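Local atomic coordinates of cystathionine gamma-synthase (Xanthomonas oryzae pv. oryzae KACC 10331, PDB entry 6LD7), a protein that probably uses pyridoxal 5'-phosphate to make cystathionine, a step on the route to methionine, as related trans-sulfuration enzymes do. Residues 90-93 against 94-98; 114-117 against 118-122; 317-320 against 321-325; 354-358 against 359-363. The protein carries 1 engineered substitution. All coordinates share one frame; numbering follows the deposited sequence.

Contact 1 of 4, residues 90-93 against 94-98; sequences AINL and VLNAV
Asn92 and Asn96 meet one turn apart on helix 87-98, a local i to i+4 contact in a largely buried helix beside the seven-stranded sheet and close to a second subunit. Main-chain bonds join Val94 N to Ala90 O, Leu95 N to Ile91 O and Ala97 N to Leu93 O. Asn92 O is gripped twice: Asn96 N lies 3.1 Å from it, and Asn96 ND2 reaches the same Asn92 O at 2.9 Å from above the carbonyl plane. With CG of Asn96 beside its own backbone N (chi1 -80°), the amide folds back over the preceding turn and keeps the acceptor near its plane; the two side-chain amides stand 59° apart. Asparagine suits this polar flank, because Asn92 ND2 also makes a weak hydrogen bond to Leu240 O of the second subunit. The other flanks are apolar. Ile91 CG2 comes within 4.3 Å of Leu95 CD1, and both residues face helix 113-124, whereas Leu93 and Ala97 pack on helix 227-240, and Ala90 and Val94 on Val222 of strand 220-224. A helix so sorted, covering a sheet of order 1-7-6-5-4-2-3, belongs to the large domain of fold-type I PLP enzymes.

Contact 2 of 4, residues 114-117 against 118-122; sequences GSWR and LFNAL
Phe119 N donates almost straight to Ser115 O, 2.9 Å away with an angle of 175° at the hydrogen, and Asn120 N reaches Trp116 O at 2.8 Å. Leu118 N to Gly114 O and Ala121 N to Arg117 O continue the same i to i+4 ladder. The Phe119 ring then swings back along the helix, its CG beside the backbone N (chi1 -53°), until Ser115 O sits 3.1 Å above one ring face, offset toward the rim. Ser115 CB adds an apolar touch, 3.7 Å from Phe119 CE2; a small residue suits this place because a flat ring lies close against it. One step on, the Asn120 amide approaches the six-membered part of the indole obliquely, with Asn120 ND2 3.5 Å from Trp116 CE3 and the two planes 28° apart. This is contact without a hydrogen bond. Arg117 bends at chi3, which curls its guanidinium back over Gly114, whose bare CA stands 3.3 Å from the guanidinium plane. Arg117 NH2 comes close to Arg59 NH1 of the second subunit; in relatives the equivalent of Arg59 helps hold the cofactor phosphate across the dimer. Within the beta-alpha-beta unit of strand 104-108, helix 113-124 and strand 129-133, Trp116 and Phe119 face the sheet, resting on Val107 and Leu130. Leu118 turns to Met88 and Leu95 of helix 87-98, while Ala121 and Leu122 meet Trp236 and Asn96 of the second subunit.

Contact 3 of 4, residues 317-320 against 321-325; sequences GGEA and AVRAF
Ala321 starts the contact just inside the first turn of helix 319-327, where its CB lies 3.8 Å from Gly317 C and its N makes a weak bond to Gly318 O. Gly317 has a positive phi (100°) and a backbone shape at which a CB would jam against the preceding carbonyl, so glycine suits it; Gly318, at the N-cap, offers its carbonyl O to the first turn. Val322 N donates to the same Gly318 O at 3.3 Å from above the carbonyl plane, so that one oxygen serves two amides. The branch of Val322 beside its backbone N brings CG2 to 3.5 Å from Gly318 O, and the residue packs inward on Leu315 and Leu371. Arg323 N bonds Glu319 O at 2.9 Å, and its side chain then runs extended from CG to NE to reach the Glu319 carboxylate. NE meets Glu319 OE2 at 2.8 Å on the anti side, while NH2 comes to this same OE2 at 3.1 Å from above the carboxylate plane. OE2 lies in the guanidinium plane, yet the two flat groups are turned 46° apart. Ala324 N closes the turn on Ala320 O. Phe49 of the second subunit packs on both charged chains. The result is a side-on salt bridge on an exposed flank, NE and NH2 sharing one carboxylate oxygen, and a first-turn carboxylate would probably also interact favourably with the positive end of the helix dipole.

Contact 4 of 4, residues 354-358 against 359-363; sequences AAMTA and EARAA
The backbone oxygens of Ala354 and Met356 lie near the guanidinium of Arg361, which folds back toward the loop before helix 358-363. Ala354 O is the more distant, 3.6 Å from Arg361 NH1, whereas Met356 O comes to 2.8 Å from that same NH1. Arg361 NH1 is hydrogen-bonded to His353 O, just before the segment, so the arginine ties the helix to the loop. A bend at chi3 (-56°) turns the Arg361 group back toward these carbonyls. The Met356 side chain passes the aliphatic part of Arg361, bends at chi3 (82°) and ends with its methyl CE 3.5 Å from Ala360 CB. A long, flexible thioether suits such a reach to the first turn. At Thr357 the chain enters the helix. Its OG1 sits between the backbone N and the carbonyl carbon (chi1 67°), and from there it accepts from Ala360 N at 3.0 Å in a nearly straight bond. Ala360 CB packs against that hydroxyl too. Thr357 O accepts from Arg361 N at 3.1 Å and also stands 3.8 Å above a face of the Arg361 guanidinium, near its rim. Ala358 is the first residue of the helix proper; its O takes Ala362 N at 2.9 Å, and its CA likewise lies over the guanidinium face, a close approach that a small residue allows. A threonine hydroxyl binding the amide three residues on is a classic N-cap, here supplemented by the arginine that holds the preceding loop to the first turn.

In the fold
Contact 1 is buried and contact 2 partly buried: helices 87-98 and 113-124 touch, Ile91 and Leu95 meeting Ser115, Leu118 and Phe119, with the contact centres 12 Å apart. Both cover the seven-stranded sheet and both reach the second subunit; main-chain bonds run through each, with apolar side chains toward the sheet and amides and an arginine toward the subunit border. Contacts 3 and 4 lie further out, at helix starts, and rely on capping and charge: a glycine N-cap with a salt bridge at 317-325, a threonine N-cap with an arginine folded back onto loop carbonyls at 354-363. Contact 3 lies beside the five-stranded sheet and near another subunit's Phe49; contact 4, a surface contact, touches no other chain of the assembly.

Contact 1 of 4, residues 90-93 against 94-98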
ATOM      1  N   ALA C  90     -15.100  15.393   8.577  1.00 24.56           N
ATOM      2  CA  ALA C  90     -15.845  15.006   9.782  1.00 26.56           C
ATOM      3  C   ALA C  90     -16.683  16.184  10.307  1.00 23.87           C
ATOM      4  O   ALA C  90     -17.839  15.963  10.612  1.00 23.46           O
ATOM      5  CB  ALA C  90     -14.890  14.478  10.847  1.00 27.66           C
ATOM      6  N   ILE C  91     -16.130  17.369  10.351  1.00 23.35           N
ATOM      7  CA  ILE C  91     -16.852  18.607  10.714  1.00 26.21           C
ATOM      8  C   ILE C  91     -17.960  18.886   9.694  1.00 26.12           C
ATOM      9  O   ILE C  91     -19.131  19.047  10.092  1.00 24.34           O
ATOM     10  CB  ILE C  91     -15.877  19.780  10.892  1.00 27.15           C
ATOM     11  CG1 ILE C  91     -14.986  19.446  12.083  1.00 30.58           C
ATOM     12  CG2 ILE C  91     -16.663  21.069  11.131  1.00 32.21           C
ATOM     13  CD1 ILE C  91     -13.803  20.317  12.201  1.00 28.50           C
ATOM     14  N   ASN C  92     -17.608  18.802   8.407  1.00 27.81           N
ATOM     15  CA  ASN C  92     -18.573  18.940   7.295  1.00 24.82           C
ATOM     16  C   ASN C  92     -19.741  17.958   7.483  1.00 25.01           C
ATOM     17  O   ASN C  92     -20.940  18.381   7.382  1.00 24.84           O
ATOM     18  CB  ASN C  92     -17.815  18.765   5.976  1.00 27.74           C
ATOM     19  CG  ASN C  92     -18.706  18.945   4.757  1.00 32.01           C
ATOM     20  OD1 ASN C  92     -19.660  19.628   4.919  1.00 39.03           O
ATOM     21  ND2 ASN C  92     -18.238  18.676   3.545  1.00 34.98           N
ATOM     22  N   LEU C  93     -19.442  16.675   7.725  1.00 25.33           N
ATOM     23  CA  LEU C  93     -20.495  15.669   7.943  1.00 25.36           C
ATOM     24  C   LEU C  93     -21.471  16.077   9.072  1.00 27.93           C
ATOM     25  O   LEU C  93     -22.722  16.070   8.899  1.00 25.02           O
ATOM     26  CB  LEU C  93     -19.770  14.374   8.251  1.00 25.31           C
ATOM     27  CG  LEU C  93     -20.726  13.254   8.652  1.00 27.83           C
ATOM     28  CD1 LEU C  93     -21.752  12.985   7.578  1.00 28.14           C
ATOM     29  CD2 LEU C  93     -19.967  12.015   9.010  1.00 26.51           C
ATOM     30  N   VAL C  94     -20.964  16.489  10.227  1.00 26.90           N
ATOM     31  CA  VAL C  94     -21.849  16.886  11.348  1.00 27.39           C
ATOM     32  C   VAL C  94     -22.718  18.084  10.953  1.00 26.09           C
ATOM     33  O   VAL C  94     -23.869  18.039  11.269  1.00 27.12           O
ATOM     34  CB  VAL C  94     -21.041  17.235  12.583  1.00 26.96           C
ATOM     35  CG1 VAL C  94     -21.944  17.797  13.657  1.00 29.33           C
ATOM     36  CG2 VAL C  94     -20.216  16.030  13.045  1.00 28.12           C
ATOM     37  N   LEU C  95     -22.149  19.119  10.367  1.00 26.09           N
ATOM     38  CA  LEU C  95     -22.915  20.301   9.913  1.00 29.68           C
ATOM     39  C   LEU C  95     -24.089  19.889   9.029  1.00 29.85           C
ATOM     40  O   LEU C  95     -25.173  20.448   9.225  1.00 29.94           O
ATOM     41  CB  LEU C  95     -22.034  21.279   9.161  1.00 28.05           C
ATOM     42  CG  LEU C  95     -20.852  21.837   9.955  1.00 28.95           C
ATOM     43  CD1 LEU C  95     -20.016  22.726   9.005  1.00 30.76           C
ATOM     44  CD2 LEU C  95     -21.313  22.612  11.167  1.00 30.04           C
ATOM     45  N   ASN C  96     -23.876  18.965   8.099  1.00 28.59           N
ATOM     46  CA  ASN C  96     -24.931  18.511   7.179  1.00 29.19           C
ATOM     47  C   ASN C  96     -25.887  17.557   7.895  1.00 30.67           C
ATOM     48  O   ASN C  96     -27.079  17.582   7.607  1.00 29.72           O
ATOM     49  CB  ASN C  96     -24.321  17.799   5.978  1.00 31.88           C
ATOM     50  CG  ASN C  96     -23.794  18.766   4.948  1.00 31.49           C
ATOM     51  OD1 ASN C  96     -24.558  19.228   4.093  1.00 37.81           O
ATOM     52  ND2 ASN C  96     -22.492  19.029   4.983  1.00 27.70           N
ATOM     53  N   ALA C  97     -25.466  16.716   8.814  1.00 26.44           N
ATOM     54  CA  ALA C  97     -26.434  15.806   9.438  1.00 29.21           C
ATOM     55  C   ALA C  97     -27.299  16.568  10.439  1.00 31.65           C
ATOM     56  O   ALA C  97     -28.431  16.167  10.723  1.00 31.92           O
ATOM     57  CB  ALA C  97     -25.757  14.684  10.151  1.00 27.81           C
ATOM     58  N   VAL C  98     -26.764  17.595  11.044  1.00 31.93           N
ATOM     59  CA  VAL C  98     -27.454  18.190  12.198  1.00 31.39           C
ATOM     60  C   VAL C  98     -28.172  19.478  11.848  1.00 32.48           C
ATOM     61  O   VAL C  98     -29.104  19.742  12.548  1.00 36.37           O
ATOM     62  CB  VAL C  98     -26.477  18.407  13.354  1.00 32.73           C
ATOM     63  CG1 VAL C  98     -27.133  19.076  14.497  1.00 36.03           C
ATOM     64  CG2 VAL C  98     -25.976  17.090  13.840  1.00 34.63           C
TER

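Contact 2 of 4, residues 114-117 against 118-122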
ATOM      1  N   GLY C 114      -9.407  26.120  10.316  1.00 33.38           N
ATOM      2  CA  GLY C 114     -10.096  25.408   9.210  1.00 32.97           C
ATOM      3  C   GLY C 114     -11.580  25.268   9.545  1.00 30.58           C
ATOM      4  O   GLY C 114     -12.465  25.432   8.674  1.00 28.53           O
ATOM      5  N   SER C 115     -11.885  25.154  10.825  1.00 30.13           N
ATOM      6  CA  SER C 115     -13.281  25.032  11.300  1.00 28.96           C
ATOM      7  C   SER C 115     -13.924  26.394  11.064  1.00 30.52           C
ATOM      8  O   SER C 115     -14.979  26.436  10.397  1.00 30.07           O
ATOM      9  CB  SER C 115     -13.353  24.580  12.758  1.00 31.50           C
ATOM     10  OG  SER C 115     -12.726  23.304  12.951  1.00 31.37           O
ATOM     11  N   TRP C 116     -13.280  27.480  11.497  1.00 33.13           N
ATOM     12  CA  TRP C 116     -13.807  28.873  11.276  1.00 35.30           C
ATOM     13  C   TRP C 116     -14.035  29.133   9.757  1.00 32.42           C
ATOM     14  O   TRP C 116     -15.070  29.739   9.407  1.00 30.77           O
ATOM     15  CB  TRP C 116     -12.891  29.972  11.882  1.00 35.06           C
ATOM     16  CG  TRP C 116     -13.318  30.328  13.271  1.00 47.55           C
ATOM     17  CD1 TRP C 116     -12.667  30.059  14.473  1.00 53.29           C
ATOM     18  CD2 TRP C 116     -14.584  30.941  13.620  1.00 53.95           C
ATOM     19  NE1 TRP C 116     -13.466  30.440  15.533  1.00 49.97           N
ATOM     20  CE2 TRP C 116     -14.652  30.959  15.044  1.00 52.46           C
ATOM     21  CE3 TRP C 116     -15.668  31.439  12.878  1.00 48.79           C
ATOM     22  CZ2 TRP C 116     -15.726  31.568  15.701  1.00 54.66           C
ATOM     23  CZ3 TRP C 116     -16.757  31.936  13.545  1.00 47.54           C
ATOM     24  CH2 TRP C 116     -16.768  32.039  14.934  1.00 52.80           C
ATOM     25  N   ARG C 117     -13.065  28.782   8.898  1.00 31.52           N
ATOM     26  CA  ARG C 117     -13.149  29.039   7.419  1.00 35.97           C
ATOM     27  C   ARG C 117     -14.411  28.356   6.871  1.00 34.49           C
ATOM     28  O   ARG C 117     -15.220  29.022   6.170  1.00 32.71           O
ATOM     29  CB  ARG C 117     -11.852  28.559   6.794  1.00 38.63           C
ATOM     30  CG  ARG C 117     -11.908  28.404   5.284  1.00 44.45           C
ATOM     31  CD  ARG C 117     -10.643  27.928   4.621  1.00 41.68           C
ATOM     32  NE  ARG C 117      -9.872  26.720   5.042  1.00 53.93           N
ATOM     33  CZ  ARG C 117     -10.221  25.460   5.578  1.00 60.34           C
ATOM     34  NH1 ARG C 117     -11.452  24.955   6.007  1.00 45.17           N
ATOM     35  NH2 ARG C 117      -9.147  24.677   5.673  1.00 46.75           N
ATOM     36  N   LEU C 118     -14.647  27.103   7.287  1.00 33.22           N
ATOM     37  CA  LEU C 118     -15.803  26.320   6.815  1.00 33.46           C
ATOM     38  C   LEU C 118     -17.097  26.924   7.383  1.00 35.16           C
ATOM     39  O   LEU C 118     -18.055  27.204   6.566  1.00 31.47           O
ATOM     40  CB  LEU C 118     -15.644  24.829   7.142  1.00 32.47           C
ATOM     41  CG  LEU C 118     -16.858  23.996   6.741  1.00 33.74           C
ATOM     42  CD1 LEU C 118     -17.163  24.137   5.229  1.00 35.18           C
ATOM     43  CD2 LEU C 118     -16.683  22.554   7.135  1.00 34.29           C
ATOM     44  N   PHE C 119     -17.149  27.198   8.698  1.00 31.39           N
ATOM     45  CA  PHE C 119     -18.354  27.810   9.292  1.00 31.92           C
ATOM     46  C   PHE C 119     -18.619  29.153   8.624  1.00 31.00           C
ATOM     47  O   PHE C 119     -19.738  29.372   8.286  1.00 31.17           O
ATOM     48  CB  PHE C 119     -18.237  27.999  10.798  1.00 34.39           C
ATOM     49  CG  PHE C 119     -17.857  26.774  11.575  1.00 34.01           C
ATOM     50  CD1 PHE C 119     -18.266  25.507  11.165  1.00 37.55           C
ATOM     51  CD2 PHE C 119     -17.137  26.880  12.747  1.00 34.00           C
ATOM     52  CE1 PHE C 119     -17.930  24.376  11.901  1.00 38.47           C
ATOM     53  CE2 PHE C 119     -16.776  25.748  13.454  1.00 37.52           C
ATOM     54  CZ  PHE C 119     -17.156  24.497  13.033  1.00 36.43           C
ATOM     55  N   ASN C 120     -17.649  30.022   8.429  1.00 30.96           N
ATOM     56  CA  ASN C 120     -17.929  31.351   7.813  1.00 33.15           C
ATOM     57  C   ASN C 120     -18.429  31.218   6.392  1.00 34.75           C
ATOM     58  O   ASN C 120     -19.374  31.901   6.082  1.00 32.94           O
ATOM     59  CB  ASN C 120     -16.748  32.346   7.836  1.00 36.87           C
ATOM     60  CG  ASN C 120     -16.555  32.864   9.251  1.00 40.74           C
ATOM     61  OD1 ASN C 120     -17.546  33.061   9.975  1.00 42.67           O
ATOM     62  ND2 ASN C 120     -15.319  32.897   9.717  1.00 41.65           N
ATOM     63  N   ALA C 121     -17.903  30.270   5.610  1.00 35.64           N
ATOM     64  CA  ALA C 121     -18.265  30.134   4.173  1.00 33.49           C
ATOM     65  C   ALA C 121     -19.698  29.633   4.085  1.00 31.97           C
ATOM     66  O   ALA C 121     -20.493  30.214   3.295  1.00 36.15           O
ATOM     67  CB  ALA C 121     -17.280  29.224   3.445  1.00 32.71           C
ATOM     68  N   LEU C 122     -20.087  28.683   4.931  1.00 31.11           N
ATOM     69  CA  LEU C 122     -21.444  28.130   4.827  1.00 31.65           C
ATOM     70  C   LEU C 122     -22.470  29.099   5.484  1.00 36.12           C
ATOM     71  O   LEU C 122     -23.625  29.190   5.029  1.00 34.92           O
ATOM     72  CB  LEU C 122     -21.458  26.748   5.473  1.00 31.74           C
ATOM     73  CG  LEU C 122     -20.561  25.693   4.834  1.00 34.60           C
ATOM     74  CD1 LEU C 122     -20.752  24.361   5.553  1.00 35.31           C
ATOM     75  CD2 LEU C 122     -20.836  25.572   3.341  1.00 32.83           C
TER

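Contact 3 of 4, residues 317-320 against 321-325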
ATOM      1  N   GLY C 317      12.339  38.560  23.344  1.00 46.48           N
ATOM      2  CA  GLY C 317      13.191  39.157  22.297  1.00 47.38           C
ATOM      3  C   GLY C 317      12.411  39.127  21.019  1.00 46.57           C
ATOM      4  O   GLY C 317      11.186  38.824  21.000  1.00 55.53           O
ATOM      5  N   GLY C 318      13.026  39.365  19.920  1.00 47.84           N
ATOM      6  CA  GLY C 318      12.086  39.656  18.822  1.00 57.77           C
ATOM      7  C   GLY C 318      11.499  38.431  18.150  1.00 62.17           C
ATOM      8  O   GLY C 318      11.586  37.276  18.605  1.00 57.19           O
ATOM      9  N   GLU C 319      10.888  38.717  17.032  1.00 65.90           N
ATOM     10  CA  GLU C 319      11.017  37.867  15.862  1.00 62.99           C
ATOM     11  C   GLU C 319      12.506  37.502  15.724  1.00 56.60           C
ATOM     12  O   GLU C 319      12.768  36.382  15.253  1.00 50.68           O
ATOM     13  CB  GLU C 319      10.455  38.575  14.629  1.00 68.63           C
ATOM     14  CG  GLU C 319      10.313  37.618  13.453  1.00 74.69           C
ATOM     15  CD  GLU C 319      10.090  38.277  12.118  1.00 73.22           C
ATOM     16  OE1 GLU C 319       8.993  38.779  11.972  1.00 77.93           O
ATOM     17  OE2 GLU C 319      11.025  38.284  11.259  1.00 65.97           O
ATOM     18  N   ALA C 320      13.472  38.362  16.073  1.00 48.42           N
ATOM     19  CA  ALA C 320      14.902  38.010  15.870  1.00 48.55           C
ATOM     20  C   ALA C 320      15.312  36.827  16.785  1.00 49.34           C
ATOM     21  O   ALA C 320      16.260  36.049  16.428  1.00 48.91           O
ATOM     22  CB  ALA C 320      15.783  39.201  16.122  1.00 46.48           C
ATOM     23  N   ALA C 321      14.764  36.785  18.004  1.00 44.40           N
ATOM     24  CA  ALA C 321      15.048  35.712  18.987  1.00 45.30           C
ATOM     25  C   ALA C 321      14.413  34.424  18.450  1.00 40.96           C
ATOM     26  O   ALA C 321      15.086  33.361  18.451  1.00 38.98           O
ATOM     27  CB  ALA C 321      14.510  36.055  20.349  1.00 44.52           C
ATOM     28  N   VAL C 322      13.220  34.557  17.876  1.00 37.38           N
ATOM     29  CA  VAL C 322      12.509  33.400  17.298  1.00 41.89           C
ATOM     30  C   VAL C 322      13.353  32.821  16.155  1.00 38.53           C
ATOM     31  O   VAL C 322      13.481  31.609  16.092  1.00 38.97           O
ATOM     32  CB  VAL C 322      11.065  33.784  16.900  1.00 39.25           C
ATOM     33  CG1 VAL C 322      10.389  32.675  16.125  1.00 39.07           C
ATOM     34  CG2 VAL C 322      10.251  34.108  18.143  1.00 40.92           C
ATOM     35  N   ARG C 323      13.786  33.637  15.211  1.00 38.55           N
ATOM     36  CA  ARG C 323      14.561  33.187  14.039  1.00 39.63           C
ATOM     37  C   ARG C 323      15.809  32.504  14.557  1.00 37.84           C
ATOM     38  O   ARG C 323      16.163  31.409  14.010  1.00 39.87           O
ATOM     39  CB  ARG C 323      15.027  34.328  13.138  1.00 43.02           C
ATOM     40  CG  ARG C 323      13.933  34.995  12.323  1.00 48.41           C
ATOM     41  CD  ARG C 323      14.385  36.256  11.542  1.00 47.09           C
ATOM     42  NE  ARG C 323      13.282  36.733  10.710  1.00 51.44           N
ATOM     43  CZ  ARG C 323      13.070  36.305   9.468  1.00 53.13           C
ATOM     44  NH1 ARG C 323      13.878  35.402   8.946  1.00 52.64           N
ATOM     45  NH2 ARG C 323      12.065  36.758   8.752  1.00 55.63           N
ATOM     46  N   ALA C 324      16.469  33.072  15.569  1.00 35.18           N
ATOM     47  CA  ALA C 324      17.704  32.416  16.077  1.00 37.50           C
ATOM     48  C   ALA C 324      17.333  31.060  16.752  1.00 38.81           C
ATOM     49  O   ALA C 324      18.016  30.050  16.530  1.00 36.78           O
ATOM     50  CB  ALA C 324      18.407  33.333  17.023  1.00 36.68           C
ATOM     51  N   PHE C 325      16.250  31.020  17.537  1.00 38.36           N
ATOM     52  CA  PHE C 325      15.840  29.800  18.278  1.00 37.05           C
ATOM     53  C   PHE C 325      15.656  28.670  17.251  1.00 37.56           C
ATOM     54  O   PHE C 325      16.220  27.594  17.340  1.00 35.32           O
ATOM     55  CB  PHE C 325      14.577  30.090  19.083  1.00 36.76           C
ATOM     56  CG  PHE C 325      14.062  28.932  19.896  1.00 36.03           C
ATOM     57  CD1 PHE C 325      13.315  27.932  19.321  1.00 35.85           C
ATOM     58  CD2 PHE C 325      14.337  28.841  21.256  1.00 36.13           C
ATOM     59  CE1 PHE C 325      12.894  26.848  20.088  1.00 37.06           C
ATOM     60  CE2 PHE C 325      13.907  27.760  22.001  1.00 34.59           C
ATOM     61  CZ  PHE C 325      13.189  26.763  21.424  1.00 32.90           C
TER

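Contact 4 of 4, residues 354-358 against 359-363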
ATOM      1  N   ALA C 354      -1.115  33.203  10.199  1.00 42.76           N
ATOM      2  CA  ALA C 354      -0.506  34.180   9.252  1.00 48.14           C
ATOM      3  C   ALA C 354      -1.619  34.908   8.461  1.00 43.98           C
ATOM      4  O   ALA C 354      -1.425  36.076   8.267  1.00 45.11           O
ATOM      5  CB  ALA C 354       0.463  33.502   8.305  1.00 45.96           C
ATOM      6  N   ALA C 355      -2.755  34.271   8.167  1.00 45.41           N
ATOM      7  CA  ALA C 355      -3.863  34.881   7.360  1.00 52.95           C
ATOM      8  C   ALA C 355      -4.581  35.946   8.211  1.00 59.72           C
ATOM      9  O   ALA C 355      -5.141  36.861   7.621  1.00 64.08           O
ATOM     10  CB  ALA C 355      -4.843  33.832   6.867  1.00 49.03           C
ATOM     11  N   MET C 356      -4.496  35.906   9.552  1.00 57.51           N
ATOM     12  CA  MET C 356      -5.150  36.957  10.374  1.00 52.14           C
ATOM     13  C   MET C 356      -4.346  38.245  10.197  1.00 51.57           C
ATOM     14  O   MET C 356      -3.116  38.139   9.908  1.00 51.87           O
ATOM     15  CB  MET C 356      -5.156  36.566  11.851  1.00 53.41           C
ATOM     16  CG  MET C 356      -6.105  35.454  12.187  1.00 53.59           C
ATOM     17  SD  MET C 356      -5.869  34.865  13.917  1.00 58.31           S
ATOM     18  CE  MET C 356      -6.788  36.036  14.883  1.00 51.90           C
ATOM     19  N   THR C 357      -4.945  39.404  10.470  1.00 47.70           N
ATOM     20  CA  THR C 357      -4.192  40.673  10.663  1.00 46.99           C
ATOM     21  C   THR C 357      -3.445  40.651  12.005  1.00 46.89           C
ATOM     22  O   THR C 357      -3.781  39.792  12.877  1.00 47.47           O
ATOM     23  CB  THR C 357      -5.129  41.884  10.607  1.00 50.42           C
ATOM     24  OG1 THR C 357      -5.986  41.820  11.761  1.00 50.08           O
ATOM     25  CG2 THR C 357      -5.919  41.936   9.301  1.00 46.78           C
ATOM     26  N   ALA C 358      -2.524  41.593  12.171  1.00 43.03           N
ATOM     27  CA  ALA C 358      -1.681  41.806  13.347  1.00 49.55           C
ATOM     28  C   ALA C 358      -2.607  42.158  14.511  1.00 50.98           C
ATOM     29  O   ALA C 358      -2.359  41.715  15.681  1.00 47.41           O
ATOM     30  CB  ALA C 358      -0.642  42.864  13.101  1.00 45.10           C
ATOM     31  N   GLU C 359      -3.660  42.852  14.168  1.00 50.55           N
ATOM     32  CA  GLU C 359      -4.633  43.410  15.129  1.00 56.30           C
ATOM     33  C   GLU C 359      -5.518  42.255  15.648  1.00 49.57           C
ATOM     34  O   GLU C 359      -5.704  42.163  16.827  1.00 47.16           O
ATOM     35  CB  GLU C 359      -5.332  44.541  14.372  1.00 62.75           C
ATOM     36  CG  GLU C 359      -6.302  45.355  15.191  1.00 75.37           C
ATOM     37  CD  GLU C 359      -7.785  45.132  14.888  1.00 86.54           C
ATOM     38  OE1 GLU C 359      -8.278  43.980  15.105  1.00 89.40           O
ATOM     39  OE2 GLU C 359      -8.461  46.118  14.455  1.00 78.66           O
ATOM     40  N   ALA C 360      -6.040  41.388  14.779  1.00 44.60           N
ATOM     41  CA  ALA C 360      -6.746  40.149  15.167  1.00 46.57           C
ATOM     42  C   ALA C 360      -5.871  39.238  16.060  1.00 44.53           C
ATOM     43  O   ALA C 360      -6.413  38.619  16.970  1.00 48.18           O
ATOM     44  CB  ALA C 360      -7.209  39.428  13.934  1.00 45.19           C
ATOM     45  N   ARG C 361      -4.576  39.138  15.784  1.00 41.89           N
ATOM     46  CA  ARG C 361      -3.648  38.252  16.509  1.00 39.34           C
ATOM     47  C   ARG C 361      -3.492  38.864  17.897  1.00 38.85           C
ATOM     48  O   ARG C 361      -3.597  38.111  18.851  1.00 36.74           O
ATOM     49  CB  ARG C 361      -2.297  38.058  15.824  1.00 36.55           C
ATOM     50  CG  ARG C 361      -2.333  36.969  14.749  1.00 38.48           C
ATOM     51  CD  ARG C 361      -0.961  36.460  14.289  1.00 36.60           C
ATOM     52  NE  ARG C 361      -0.112  37.540  13.799  1.00 40.26           N
ATOM     53  CZ  ARG C 361      -0.162  38.025  12.527  1.00 47.02           C
ATOM     54  NH1 ARG C 361      -0.953  37.524  11.582  1.00 45.57           N
ATOM     55  NH2 ARG C 361       0.609  39.026  12.208  1.00 49.30           N
ATOM     56  N   ALA C 362      -3.303  40.175  18.010  1.00 36.48           N
ATOM     57  CA  ALA C 362      -3.142  40.800  19.344  1.00 37.76           C
ATOM     58  C   ALA C 362      -4.466  40.596  20.114  1.00 35.20           C
ATOM     59  O   ALA C 362      -4.396  40.295  21.282  1.00 36.33           O
ATOM     60  CB  ALA C 362      -2.683  42.257  19.251  1.00 37.39           C
ATOM     61  N   ALA C 363      -5.633  40.703  19.488  1.00 33.67           N
ATOM     62  CA  ALA C 363      -6.907  40.443  20.176  1.00 37.90           C
ATOM     63  C   ALA C 363      -6.995  38.966  20.585  1.00 42.11           C
ATOM     64  O   ALA C 363      -7.553  38.721  21.639  1.00 36.40           O
ATOM     65  CB  ALA C 363      -8.079  40.779  19.299  1.00 40.44           C
TER